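Local atomic coordinates of tartrate dehydrogenase/decarboxylase (Pseudomonas putida, PDB entry 3FLK), a protein that catalyses the NAD-dependent oxidation of tartrate to oxaloglycolate, the conversion of meso-tartrate to D-glycerate and the oxidative decarboxylation of D-malate to pyruvate. Residues Gly56-Pro60 with Gly92-Phe97; Tyr70-Gly76 with Pro277-Pro282; Gly305-Glu310 with Ala322-Leu327. The protein carries 1 engineered substitution. One frame throughout, in Å; residues are numbered along the deposited sequence.

From the N terminus, 56-60 comes first, then 70-76, and only afterwards does 92-97 return to 56-60, closing interaction 1 over 31 intervening residues. Segment 70-76, most of it strand and lying within that loop, finds its own partner 200 residues later, when 277-282 runs beside it in interaction 2; the two contacts therefore cross. Interaction 3 follows in series, a helical hairpin with 11 residues between its segments. Leu94 and Phe97 of interaction 1 pack on Leu279 of interaction 2, and interactions 1 and 2 both touch the dinucleotide. On the other face of the sheet, Met308 from interaction 3 packs against Ala72 and Phe280.

Interaction 1 (Gly56-Pro60 with Gly92-Phe97). With NAI (1,4-dihydronicotinamide adenine dinucleotide), chain F; SO4 (sulfate ion), chain L.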
loop_
_atom_site.group_PDB
_atom_site.type_symbol
_atom_site.label_atom_id
_atom_site.label_comp_id
_atom_site.label_asym_id
_atom_site.label_seq_id
_atom_site.Cartn_x
_atom_site.Cartn_y
_atom_site.Cartn_z
ATOM N N GLY A 56 6.075 23.119 24.671
ATOM C CA GLY A 56 7.008 23.119 23.545
ATOM C C GLY A 56 7.555 21.742 23.215
ATOM O O GLY A 56 8.373 21.594 22.306
ATOM N N LYS A 57 7.104 20.739 23.963
ATOM C CA LYS A 57 7.476 19.343 23.733
ATOM C C LYS A 57 6.286 18.428 24.000
ATOM O O LYS A 57 5.403 18.764 24.789
ATOM C CB LYS A 57 8.682 18.941 24.592
ATOM C CG LYS A 57 8.550 19.261 26.075
ATOM C CD LYS A 57 9.899 19.172 26.767
ATOM C CE LYS A 57 9.888 19.906 28.093
ATOM N NZ LYS A 57 11.257 19.993 28.673
HETATM N N MSE A 58 6.270 17.274 23.339
HETATM C CA MSE A 58 5.161 16.329 23.433
HETATM C C MSE A 58 5.048 15.682 24.812
HETATM O O MSE A 58 3.949 15.362 25.268
HETATM C CB MSE A 58 5.295 15.245 22.360
HETATM C CG MSE A 58 5.183 15.753 20.929
HETATM SE SE MSE A 58 3.431 16.514 20.494
HETATM C CE MSE A 58 2.310 15.007 20.996
HETATM N N MSE A 59 6.193 15.493 25.465
HETATM C CA MSE A 59 6.273 14.792 26.746
HETATM C C MSE A 59 7.332 15.431 27.643
HETATM O O MSE A 59 8.258 16.068 27.138
HETATM C CB MSE A 59 6.641 13.325 26.519
HETATM C CG MSE A 59 5.798 12.617 25.485
HETATM SE SE MSE A 59 6.127 10.719 25.475
HETATM C CE MSE A 59 7.912 10.688 24.685
ATOM N N PRO A 60 7.207 15.253 28.977
ATOM C CA PRO A 60 8.273 15.695 29.877
ATOM C C PRO A 60 9.571 14.922 29.634
ATOM O O PRO A 60 9.536 13.795 29.135
ATOM C CB PRO A 60 7.715 15.378 31.270
ATOM C CG PRO A 60 6.689 14.325 31.044
ATOM C CD PRO A 60 6.082 14.658 29.720
ATOM N N GLY A 92 7.781 12.714 18.519
ATOM C CA GLY A 92 7.969 13.222 19.872
ATOM C C GLY A 92 7.265 12.421 20.950
ATOM O O GLY A 92 7.431 12.703 22.140
ATOM N N SER A 93 6.481 11.420 20.547
ATOM C CA SER A 93 5.709 10.628 21.503
ATOM C C SER A 93 5.723 9.119 21.221
ATOM O O SER A 93 6.550 8.395 21.778
ATOM C CB SER A 93 4.273 11.164 21.614
ATOM O OG SER A 93 3.597 11.081 20.372
ATOM N N LEU A 94 4.814 8.652 20.363
ATOM C CA LEU A 94 4.615 7.216 20.137
ATOM C C LEU A 94 5.856 6.501 19.599
ATOM O O LEU A 94 6.176 5.395 20.037
ATOM C CB LEU A 94 3.407 6.963 19.222
ATOM C CG LEU A 94 3.089 5.523 18.788
ATOM C CD1 LEU A 94 2.802 4.590 19.969
ATOM C CD2 LEU A 94 1.930 5.523 17.821
ATOM N N LEU A 95 6.552 7.135 18.659
ATOM C CA LEU A 95 7.760 6.543 18.086
ATOM C C LEU A 95 8.897 6.425 19.103
ATOM O O LEU A 95 9.706 5.499 19.023
ATOM C CB LEU A 95 8.190 7.284 16.815
ATOM C CG LEU A 95 7.771 6.675 15.464
ATOM C CD1 LEU A 95 6.393 6.015 15.468
ATOM C CD2 LEU A 95 7.853 7.697 14.346
ATOM N N LYS A 96 8.939 7.346 20.068
ATOM C CA LYS A 96 9.865 7.235 21.199
ATOM C C LYS A 96 9.528 6.044 22.103
ATOM O O LYS A 96 10.431 5.335 22.549
ATOM C CB LYS A 96 9.916 8.535 22.008
ATOM C CG LYS A 96 10.745 9.634 21.355
ATOM C CD LYS A 96 10.918 10.838 22.276
ATOM C CE LYS A 96 11.824 11.882 21.640
ATOM N NZ LYS A 96 11.915 13.127 22.451
ATOM N N PHE A 97 8.237 5.831 22.370
ATOM C CA PHE A 97 7.781 4.646 23.104
ATOM C C PHE A 97 8.238 3.367 22.402
ATOM O O PHE A 97 8.835 2.490 23.021
ATOM C CB PHE A 97 6.248 4.598 23.227
ATOM C CG PHE A 97 5.645 5.688 24.078
ATOM C CD1 PHE A 97 6.362 6.289 25.105
ATOM C CD2 PHE A 97 4.325 6.079 23.870
ATOM C CE1 PHE A 97 5.781 7.283 25.892
ATOM C CE2 PHE A 97 3.736 7.069 24.653
ATOM C CZ PHE A 97 4.464 7.670 25.666
HETATM P PA NAI F . -7.062 8.219 11.274
HETATM O O1A NAI F . -6.944 6.776 11.583
HETATM O O2A NAI F . -7.083 9.049 12.492
HETATM O O5B NAI F . -8.410 8.469 10.448
HETATM C C5B NAI F . -8.611 7.970 9.145
HETATM C C4B NAI F . -10.102 7.872 8.844
HETATM O O4B NAI F . -10.665 6.790 9.563
HETATM C C3B NAI F . -10.856 9.129 9.256
HETATM O O3B NAI F . -11.817 9.416 8.268
HETATM C C2B NAI F . -11.521 8.743 10.563
HETATM O O2B NAI F . -12.755 9.398 10.750
HETATM C C1B NAI F . -11.679 7.236 10.449
HETATM N N9A NAI F . -11.543 6.583 11.762
HETATM C C8A NAI F . -10.384 6.374 12.465
HETATM N N7A NAI F . -10.697 5.743 13.618
HETATM C C5A NAI F . -12.028 5.546 13.663
HETATM C C6A NAI F . -12.860 4.954 14.608
HETATM N N6A NAI F . -12.353 4.435 15.723
HETATM N N1A NAI F . -14.219 4.899 14.370
HETATM C C2A NAI F . -14.751 5.425 13.211
HETATM N N3A NAI F . -13.912 6.006 12.278
HETATM C C4A NAI F . -12.576 6.070 12.501
HETATM O O3 NAI F . -5.831 8.586 10.288
HETATM P PN NAI F . -5.527 9.986 9.546
HETATM O O1N NAI F . -6.776 10.737 9.291
HETATM O O2N NAI F . -4.675 9.650 8.383
HETATM O O5D NAI F . -4.627 10.779 10.608
HETATM C C5D NAI F . -5.189 11.607 11.606
HETATM C C4D NAI F . -4.142 11.921 12.674
HETATM O O4D NAI F . -3.855 10.757 13.427
HETATM C C3D NAI F . -2.814 12.400 12.104
HETATM O O3D NAI F . -2.333 13.414 12.953
HETATM C C2D NAI F . -1.908 11.184 12.189
HETATM O O2D NAI F . -0.552 11.532 12.339
HETATM C C1D NAI F . -2.460 10.489 13.425
HETATM N N1N NAI F . -2.237 9.031 13.496
HETATM C C2N NAI F . -1.732 8.534 14.665
HETATM C C3N NAI F . -1.517 7.169 14.820
HETATM C C7N NAI F . -1.224 6.629 16.191
HETATM O O7N NAI F . -1.263 7.496 17.304
HETATM N N7N NAI F . -0.928 5.338 16.333
HETATM C C4N NAI F . -1.826 6.310 13.765
HETATM C C5N NAI F . -2.345 6.822 12.576
HETATM C C6N NAI F . -2.552 8.195 12.451
HETATM S S SO4 L . 10.523 18.100 32.467
HETATM O O1 SO4 L . 10.157 18.274 31.064
HETATM O O2 SO4 L . 11.634 18.993 32.786
HETATM O O3 SO4 L . 9.378 18.423 33.315
HETATM O O4 SO4 L . 10.927 16.717 32.710
#
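Met58 is the first residue of 56-60 to meet the other segment, laying its CB 3.3 Å from Gly92 O while CG rests against the glycine backbone. Just before it, Lys57 turns away, its NZ giving a 3.1 Å hydrogen bond to O1 of a sulfate ion and pairing with Asp61. The fit at Met58 is close enough that a CB on Gly92 would collide with Met58 CG. Bends at chi2 and chi3 curl the chain so that CE ends 4.2 Å from Ser93 OG, a hydroxyl whose hydrogen bond goes to Ser89 O. Met59, like Met58 a selenomethionine here, reaches further. Its chain runs out extended as far as SE and then turns at chi3 (-72°), which carries CE back to within 3.3 Å of Gly92 O and 3.9 Å of Lys96 CD. The selenium itself lies 3.5 Å from both CE1 and CZ of Phe97, an oblique Met-aromatic contact with SE 49° off the ring normal. Pro60, closing the segment, touches the same sulfate. No hydrogen bond joins the two segments; their contact is van der Waals packing and the selenium-ring contact. The loop between helices 49-55 and 63-67 is thus packed onto the start of helix 94-100. Trp63 and Leu67 of helix 63-67 also meet Phe97, whereas Leu94 turns from the loop toward strand 278-282 and the nicotinamide.

Interaction 2 (Tyr70-Gly76 with Pro277-Pro282). With NAI (1,4-dihydronicotinamide adenine dinucleotide), chain F.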
loop_
_atom_site.group_PDB
_atom_site.type_symbol
_atom_site.label_atom_id
_atom_site.label_comp_id
_atom_site.label_asym_id
_atom_site.label_seq_id
_atom_site.Cartn_x
_atom_site.Cartn_y
_atom_site.Cartn_z
ATOM N N TYR A 70 5.535 1.153 35.312
ATOM C CA TYR A 70 4.272 0.522 34.933
ATOM C C TYR A 70 4.484 -0.778 34.168
ATOM O O TYR A 70 5.506 -0.961 33.502
ATOM C CB TYR A 70 3.405 1.499 34.128
ATOM C CG TYR A 70 2.916 2.666 34.951
ATOM C CD1 TYR A 70 1.670 2.631 35.571
ATOM C CD2 TYR A 70 3.709 3.802 35.127
ATOM C CE1 TYR A 70 1.220 3.696 36.339
ATOM C CE2 TYR A 70 3.270 4.872 35.896
ATOM C CZ TYR A 70 2.023 4.812 36.496
ATOM O OH TYR A 70 1.580 5.867 37.256
ATOM N N ASP A 71 3.511 -1.677 34.276
ATOM C CA ASP A 71 3.584 -2.994 33.648
ATOM C C ASP A 71 3.275 -2.953 32.150
ATOM O O ASP A 71 3.806 -3.756 31.382
ATOM C CB ASP A 71 2.662 -3.976 34.373
ATOM C CG ASP A 71 3.121 -4.260 35.798
ATOM O OD1 ASP A 71 4.156 -4.939 35.971
ATOM O OD2 ASP A 71 2.448 -3.797 36.746
ATOM N N ALA A 72 2.413 -2.021 31.744
ATOM C CA ALA A 72 2.124 -1.798 30.325
ATOM C C ALA A 72 1.509 -0.426 30.061
ATOM O O ALA A 72 1.037 0.245 30.984
ATOM C CB ALA A 72 1.234 -2.912 29.767
ATOM N N ILE A 73 1.530 -0.017 28.795
ATOM C CA ILE A 73 0.984 1.273 28.377
ATOM C C ILE A 73 -0.269 1.057 27.529
ATOM O O ILE A 73 -0.246 0.317 26.540
ATOM C CB ILE A 73 2.021 2.119 27.590
ATOM C CG1 ILE A 73 3.328 2.258 28.384
ATOM C CG2 ILE A 73 1.448 3.496 27.246
ATOM C CD1 ILE A 73 4.514 2.731 27.556
ATOM N N TYR A 74 -1.356 1.706 27.937
ATOM C CA TYR A 74 -2.630 1.651 27.229
ATOM C C TYR A 74 -2.816 3.013 26.568
ATOM O O TYR A 74 -3.056 4.013 27.246
ATOM C CB TYR A 74 -3.753 1.330 28.227
ATOM C CG TYR A 74 -5.043 0.781 27.642
ATOM C CD1 TYR A 74 -5.034 -0.159 26.611
ATOM C CD2 TYR A 74 -6.279 1.175 28.161
ATOM C CE1 TYR A 74 -6.222 -0.670 26.094
ATOM C CE2 TYR A 74 -7.470 0.674 27.647
ATOM C CZ TYR A 74 -7.435 -0.250 26.618
ATOM O OH TYR A 74 -8.614 -0.749 26.113
ATOM N N PHE A 75 -2.675 3.042 25.245
ATOM C CA PHE A 75 -2.505 4.289 24.491
ATOM C C PHE A 75 -3.641 4.528 23.499
ATOM O O PHE A 75 -4.061 3.615 22.793
ATOM C CB PHE A 75 -1.147 4.271 23.766
ATOM C CG PHE A 75 -0.846 5.521 22.977
ATOM C CD1 PHE A 75 -0.414 6.682 23.618
ATOM C CD2 PHE A 75 -0.966 5.528 21.592
ATOM C CE1 PHE A 75 -0.129 7.838 22.886
ATOM C CE2 PHE A 75 -0.680 6.676 20.850
ATOM C CZ PHE A 75 -0.261 7.832 21.499
ATOM N N GLY A 76 -4.126 5.767 23.449
ATOM C CA GLY A 76 -5.203 6.141 22.540
ATOM C C GLY A 76 -4.686 6.431 21.146
ATOM O O GLY A 76 -4.608 5.532 20.307
ATOM N N PRO A 277 8.052 -2.031 29.423
ATOM C CA PRO A 277 6.610 -2.195 29.225
ATOM C C PRO A 277 6.222 -2.198 27.747
ATOM O O PRO A 277 6.784 -1.438 26.951
ATOM C CB PRO A 277 6.010 -0.972 29.932
ATOM C CG PRO A 277 7.122 0.011 30.029
ATOM C CD PRO A 277 8.369 -0.795 30.164
ATOM N N SER A 278 5.286 -3.070 27.389
ATOM C CA SER A 278 4.727 -3.088 26.046
ATOM C C SER A 278 3.593 -2.066 25.950
ATOM O O SER A 278 3.087 -1.591 26.971
ATOM C CB SER A 278 4.238 -4.492 25.688
ATOM O OG SER A 278 5.327 -5.396 25.591
ATOM N N LEU A 279 3.209 -1.725 24.722
ATOM C CA LEU A 279 2.200 -0.699 24.484
ATOM C C LEU A 279 1.044 -1.245 23.654
ATOM O O LEU A 279 1.248 -1.921 22.643
ATOM C CB LEU A 279 2.828 0.526 23.808
ATOM C CG LEU A 279 1.945 1.757 23.568
ATOM C CD1 LEU A 279 2.762 3.024 23.698
ATOM C CD2 LEU A 279 1.263 1.699 22.209
ATOM N N PHE A 280 -0.171 -0.937 24.092
ATOM C CA PHE A 280 -1.370 -1.444 23.441
ATOM C C PHE A 280 -2.267 -0.283 23.026
ATOM O O PHE A 280 -2.588 0.592 23.832
ATOM C CB PHE A 280 -2.085 -2.454 24.349
ATOM C CG PHE A 280 -1.225 -3.640 24.715
ATOM C CD1 PHE A 280 -1.291 -4.818 23.981
ATOM C CD2 PHE A 280 -0.320 -3.562 25.775
ATOM C CE1 PHE A 280 -0.480 -5.909 24.307
ATOM C CE2 PHE A 280 0.491 -4.643 26.106
ATOM C CZ PHE A 280 0.410 -5.818 25.372
ATOM N N GLU A 281 -2.640 -0.283 21.748
ATOM C CA GLU A 281 -3.312 0.845 21.115
ATOM C C GLU A 281 -4.124 0.371 19.913
ATOM O O GLU A 281 -3.845 -0.693 19.354
ATOM C CB GLU A 281 -2.281 1.890 20.654
ATOM C CG GLU A 281 -1.342 1.386 19.555
ATOM C CD GLU A 281 -0.521 2.471 18.883
ATOM O OE1 GLU A 281 -0.934 3.649 18.871
ATOM O OE2 GLU A 281 0.554 2.131 18.349
ATOM N N PRO A 282 -5.141 1.152 19.508
ATOM C CA PRO A 282 -5.762 0.876 18.218
ATOM C C PRO A 282 -4.818 1.154 17.049
ATOM O O PRO A 282 -3.856 1.916 17.190
ATOM C CB PRO A 282 -6.947 1.843 18.179
ATOM C CG PRO A 282 -6.644 2.894 19.171
ATOM C CD PRO A 282 -5.787 2.273 20.216
HETATM P PA NAI F . -7.062 8.219 11.274
HETATM O O1A NAI F . -6.944 6.776 11.583
HETATM O O2A NAI F . -7.083 9.049 12.492
HETATM O O5B NAI F . -8.410 8.469 10.448
HETATM C C5B NAI F . -8.611 7.970 9.145
HETATM C C4B NAI F . -10.102 7.872 8.844
HETATM O O4B NAI F . -10.665 6.790 9.563
HETATM C C3B NAI F . -10.856 9.129 9.256
HETATM O O3B NAI F . -11.817 9.416 8.268
HETATM C C2B NAI F . -11.521 8.743 10.563
HETATM O O2B NAI F . -12.755 9.398 10.750
HETATM C C1B NAI F . -11.679 7.236 10.449
HETATM N N9A NAI F . -11.543 6.583 11.762
HETATM C C8A NAI F . -10.384 6.374 12.465
HETATM N N7A NAI F . -10.697 5.743 13.618
HETATM C C5A NAI F . -12.028 5.546 13.663
HETATM C C6A NAI F . -12.860 4.954 14.608
HETATM N N6A NAI F . -12.353 4.435 15.723
HETATM N N1A NAI F . -14.219 4.899 14.370
HETATM C C2A NAI F . -14.751 5.425 13.211
HETATM N N3A NAI F . -13.912 6.006 12.278
HETATM C C4A NAI F . -12.576 6.070 12.501
HETATM O O3 NAI F . -5.831 8.586 10.288
HETATM P PN NAI F . -5.527 9.986 9.546
HETATM O O1N NAI F . -6.776 10.737 9.291
HETATM O O2N NAI F . -4.675 9.650 8.383
HETATM O O5D NAI F . -4.627 10.779 10.608
HETATM C C5D NAI F . -5.189 11.607 11.606
HETATM C C4D NAI F . -4.142 11.921 12.674
HETATM O O4D NAI F . -3.855 10.757 13.427
HETATM C C3D NAI F . -2.814 12.400 12.104
HETATM O O3D NAI F . -2.333 13.414 12.953
HETATM C C2D NAI F . -1.908 11.184 12.189
HETATM O O2D NAI F . -0.552 11.532 12.339
HETATM C C1D NAI F . -2.460 10.489 13.425
HETATM N N1N NAI F . -2.237 9.031 13.496
HETATM C C2N NAI F . -1.732 8.534 14.665
HETATM C C3N NAI F . -1.517 7.169 14.820
HETATM C C7N NAI F . -1.224 6.629 16.191
HETATM O O7N NAI F . -1.263 7.496 17.304
HETATM N N7N NAI F . -0.928 5.338 16.333
HETATM C C4N NAI F . -1.826 6.310 13.765
HETATM C C5N NAI F . -2.345 6.822 12.576
HETATM C C6N NAI F . -2.552 8.195 12.451
HETATM O O HOH W 1 3.911 -5.120 29.042
#
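Glu281 lies alongside Phe75, both side chains pointing the same way, and its carboxylate oxygen OE1 comes 3.3 Å from Phe75 CD2 at the ring edge, near the ring plane. Carboxylate and ring are turned 71° from each other. CG of Glu281 sits between the backbone N and the carbonyl carbon (chi1 65°), and the extended chain beyond it carries OE1 to the dinucleotide, where N7N of the carboxamide donates a 3.0 Å hydrogen bond to it. The carboxamide oxygen O7N meets the Phe75 edge as well, 3.7 Å from CE2. The other carboxylate oxygen, OE2, forms a salt bridge with Arg98, a residue of the oxalate pocket. Behind this polar end runs a parallel strand pair, its directions 22° apart, stitched by Ile73 N to Ser278 O, Phe280 N to Ile73 O and Phe75 N to Phe280 O. At the far end a water takes over the ladder, donating to Asp71 O and accepting from Ser278 N. On one face Leu279 splits its branches: CD1 packs 3.8 Å from Ile73 CG2, while CD2 touches Phe75 CB. On the other, Ala72 CB abuts the Phe280 ring edge, 4.1 Å from CE2, beneath helix 299-313. This pair belongs to the central mixed sheet of the isocitrate and isopropylmalate dehydrogenase family, with the nicotinamide site at the strands' C-terminal ends.

Interaction 3 (Gly305-Glu310 with Ala322-Leu327); sequences GALMLE and AHDDML. With SO4 (sulfate ion), chain J.
The His323 ring is sandwiched between Glu310 and Leu327. Over one face the Glu310 carboxylate is stacked, its plane 19° from the ring and OE2 3.5 Å above the ring plane; over the opposite face lies Leu327 CD2, 3.6 Å from that plane, each atom displaced toward the ring's rim. The edges are occupied too. CD2 of the ring comes 3.2 Å from Ala306 O, NE2 donates a 2.8 Å hydrogen bond to O3 of a sulfate ion, and ND1 donates a nearly straight, in-plane bond of 2.8 Å to Asp324 OD1. The ring reaches helix 305-310 because chi1 of His323 (165°) turns CG to the side opposite the backbone N. Beside the ring the packing is apolar. Ala306 CB fits between His323 CD2, Met326 CB and Leu327 CD2, its small size matching the close approach of the backbones there, while Leu309 crosses Met326 at about a right angle, CD1 lying 3.8 Å from SE. The helices run antiparallel, at 163°, their axes 8.5 Å apart at closest, as two arms of a helical hairpin. A leucine in place of His323 would probably leave Asp324 OD1 and the sulfate without their ring donor and the Glu310 carboxylate without the flat group it stacks on. Trp303 and Arg111 also bind the sulfate, and Gln320 bridges Glu310 OE2 and Asp324 OD1. Since both ring nitrogens donate, and two carboxylates and an anion surround it, His323 is probably held as a positively charged imidazolium in this crystal.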
loop_
_atom_site.group_PDB
_atom_site.type_symbol
_atom_site.label_atom_id
_atom_site.label_comp_id
_atom_site.label_asym_id
_atom_site.label_seq_id
_atom_site.Cartn_x
_atom_site.Cartn_y
_atom_site.Cartn_z
ATOM N N GLY A 305 -7.153 -3.752 24.587
ATOM C CA GLY A 305 -7.157 -4.038 26.019
ATOM C C GLY A 305 -7.150 -5.525 26.308
ATOM O O GLY A 305 -6.442 -5.980 27.206
ATOM N N ALA A 306 -7.943 -6.275 25.544
ATOM C CA ALA A 306 -7.970 -7.732 25.640
ATOM C C ALA A 306 -6.599 -8.340 25.331
ATOM O O ALA A 306 -6.150 -9.255 26.029
ATOM C CB ALA A 306 -9.034 -8.311 24.724
ATOM N N LEU A 307 -5.939 -7.819 24.295
ATOM C CA LEU A 307 -4.580 -8.243 23.943
ATOM C C LEU A 307 -3.598 -7.958 25.075
ATOM O O LEU A 307 -2.699 -8.759 25.337
ATOM C CB LEU A 307 -4.104 -7.566 22.649
ATOM C CG LEU A 307 -4.851 -7.869 21.344
ATOM C CD1 LEU A 307 -4.235 -7.089 20.193
ATOM C CD2 LEU A 307 -4.866 -9.362 21.034
HETATM N N MSE A 308 -3.786 -6.817 25.736
HETATM C CA MSE A 308 -2.963 -6.408 26.871
HETATM C C MSE A 308 -3.059 -7.397 28.034
HETATM O O MSE A 308 -2.042 -7.759 28.631
HETATM C CB MSE A 308 -3.348 -4.997 27.326
HETATM C CG MSE A 308 -2.517 -4.452 28.475
HETATM SE SE MSE A 308 -2.788 -2.551 28.727
HETATM C CE MSE A 308 -1.625 -2.283 30.237
ATOM N N LEU A 309 -4.281 -7.831 28.343
ATOM C CA LEU A 309 -4.511 -8.789 29.425
ATOM C C LEU A 309 -3.931 -10.156 29.085
ATOM O O LEU A 309 -3.348 -10.818 29.945
ATOM C CB LEU A 309 -6.006 -8.908 29.747
ATOM C CG LEU A 309 -6.728 -7.674 30.299
ATOM C CD1 LEU A 309 -8.158 -8.037 30.687
ATOM C CD2 LEU A 309 -5.987 -7.057 31.487
ATOM N N GLU A 310 -4.090 -10.565 27.829
ATOM C CA GLU A 310 -3.523 -11.814 27.333
ATOM C C GLU A 310 -1.997 -11.820 27.495
ATOM O O GLU A 310 -1.421 -12.815 27.940
ATOM C CB GLU A 310 -3.920 -12.031 25.868
ATOM C CG GLU A 310 -3.632 -13.429 25.326
ATOM C CD GLU A 310 -4.093 -13.612 23.889
ATOM O OE1 GLU A 310 -3.801 -12.737 23.045
ATOM O OE2 GLU A 310 -4.746 -14.639 23.598
ATOM N N ALA A 322 -10.361 -13.699 30.719
ATOM C CA ALA A 322 -10.772 -12.302 30.588
ATOM C C ALA A 322 -10.641 -11.829 29.140
ATOM O O ALA A 322 -11.555 -11.192 28.612
ATOM C CB ALA A 322 -9.971 -11.413 31.522
ATOM N N HIS A 323 -9.512 -12.159 28.505
ATOM C CA HIS A 323 -9.309 -11.898 27.079
ATOM C C HIS A 323 -10.412 -12.537 26.242
ATOM O O HIS A 323 -11.038 -11.870 25.416
ATOM C CB HIS A 323 -7.939 -12.410 26.607
ATOM C CG HIS A 323 -7.809 -12.492 25.116
ATOM N ND1 HIS A 323 -8.191 -13.603 24.395
ATOM C CD2 HIS A 323 -7.357 -11.593 24.210
ATOM C CE1 HIS A 323 -7.976 -13.386 23.110
ATOM N NE2 HIS A 323 -7.469 -12.175 22.970
ATOM N N ASP A 324 -10.640 -13.831 26.467
ATOM C CA ASP A 324 -11.621 -14.607 25.710
ATOM C C ASP A 324 -13.045 -14.072 25.875
ATOM O O ASP A 324 -13.808 -14.037 24.911
ATOM C CB ASP A 324 -11.558 -16.091 26.101
ATOM C CG ASP A 324 -10.216 -16.741 25.760
ATOM O OD1 ASP A 324 -9.298 -16.051 25.257
ATOM O OD2 ASP A 324 -10.078 -17.960 26.009
ATOM N N ASP A 325 -13.394 -13.657 27.091
ATOM C CA ASP A 325 -14.716 -13.087 27.370
ATOM C C ASP A 325 -14.911 -11.730 26.702
ATOM O O ASP A 325 -16.017 -11.400 26.274
ATOM C CB ASP A 325 -14.960 -12.972 28.878
ATOM C CG ASP A 325 -15.388 -14.292 29.507
ATOM O OD1 ASP A 325 -15.503 -15.305 28.782
ATOM O OD2 ASP A 325 -15.613 -14.311 30.733
HETATM N N MSE A 326 -13.835 -10.951 26.618
HETATM C CA MSE A 326 -13.870 -9.655 25.943
HETATM C C MSE A 326 -14.103 -9.810 24.443
HETATM O O MSE A 326 -14.891 -9.069 23.857
HETATM C CB MSE A 326 -12.599 -8.857 26.231
HETATM C CG MSE A 326 -12.558 -8.315 27.647
HETATM SE SE MSE A 326 -10.931 -7.373 28.115
HETATM C CE MSE A 326 -11.178 -5.788 27.001
ATOM N N LEU A 327 -13.436 -10.790 23.837
ATOM C CA LEU A 327 -13.646 -11.112 22.428
ATOM C C LEU A 327 -15.053 -11.650 22.179
ATOM O O LEU A 327 -15.683 -11.302 21.186
ATOM C CB LEU A 327 -12.589 -12.103 21.925
ATOM C CG LEU A 327 -11.323 -11.546 21.256
ATOM C CD1 LEU A 327 -11.633 -10.936 19.882
ATOM C CD2 LEU A 327 -10.583 -10.546 22.142
HETATM S S SO4 J . -7.377 -12.466 19.374
HETATM O O1 SO4 J . -6.704 -12.074 18.139
HETATM O O2 SO4 J . -6.604 -13.512 20.039
HETATM O O3 SO4 J . -7.492 -11.317 20.266
HETATM O O4 SO4 J . -8.707 -12.981 19.054
#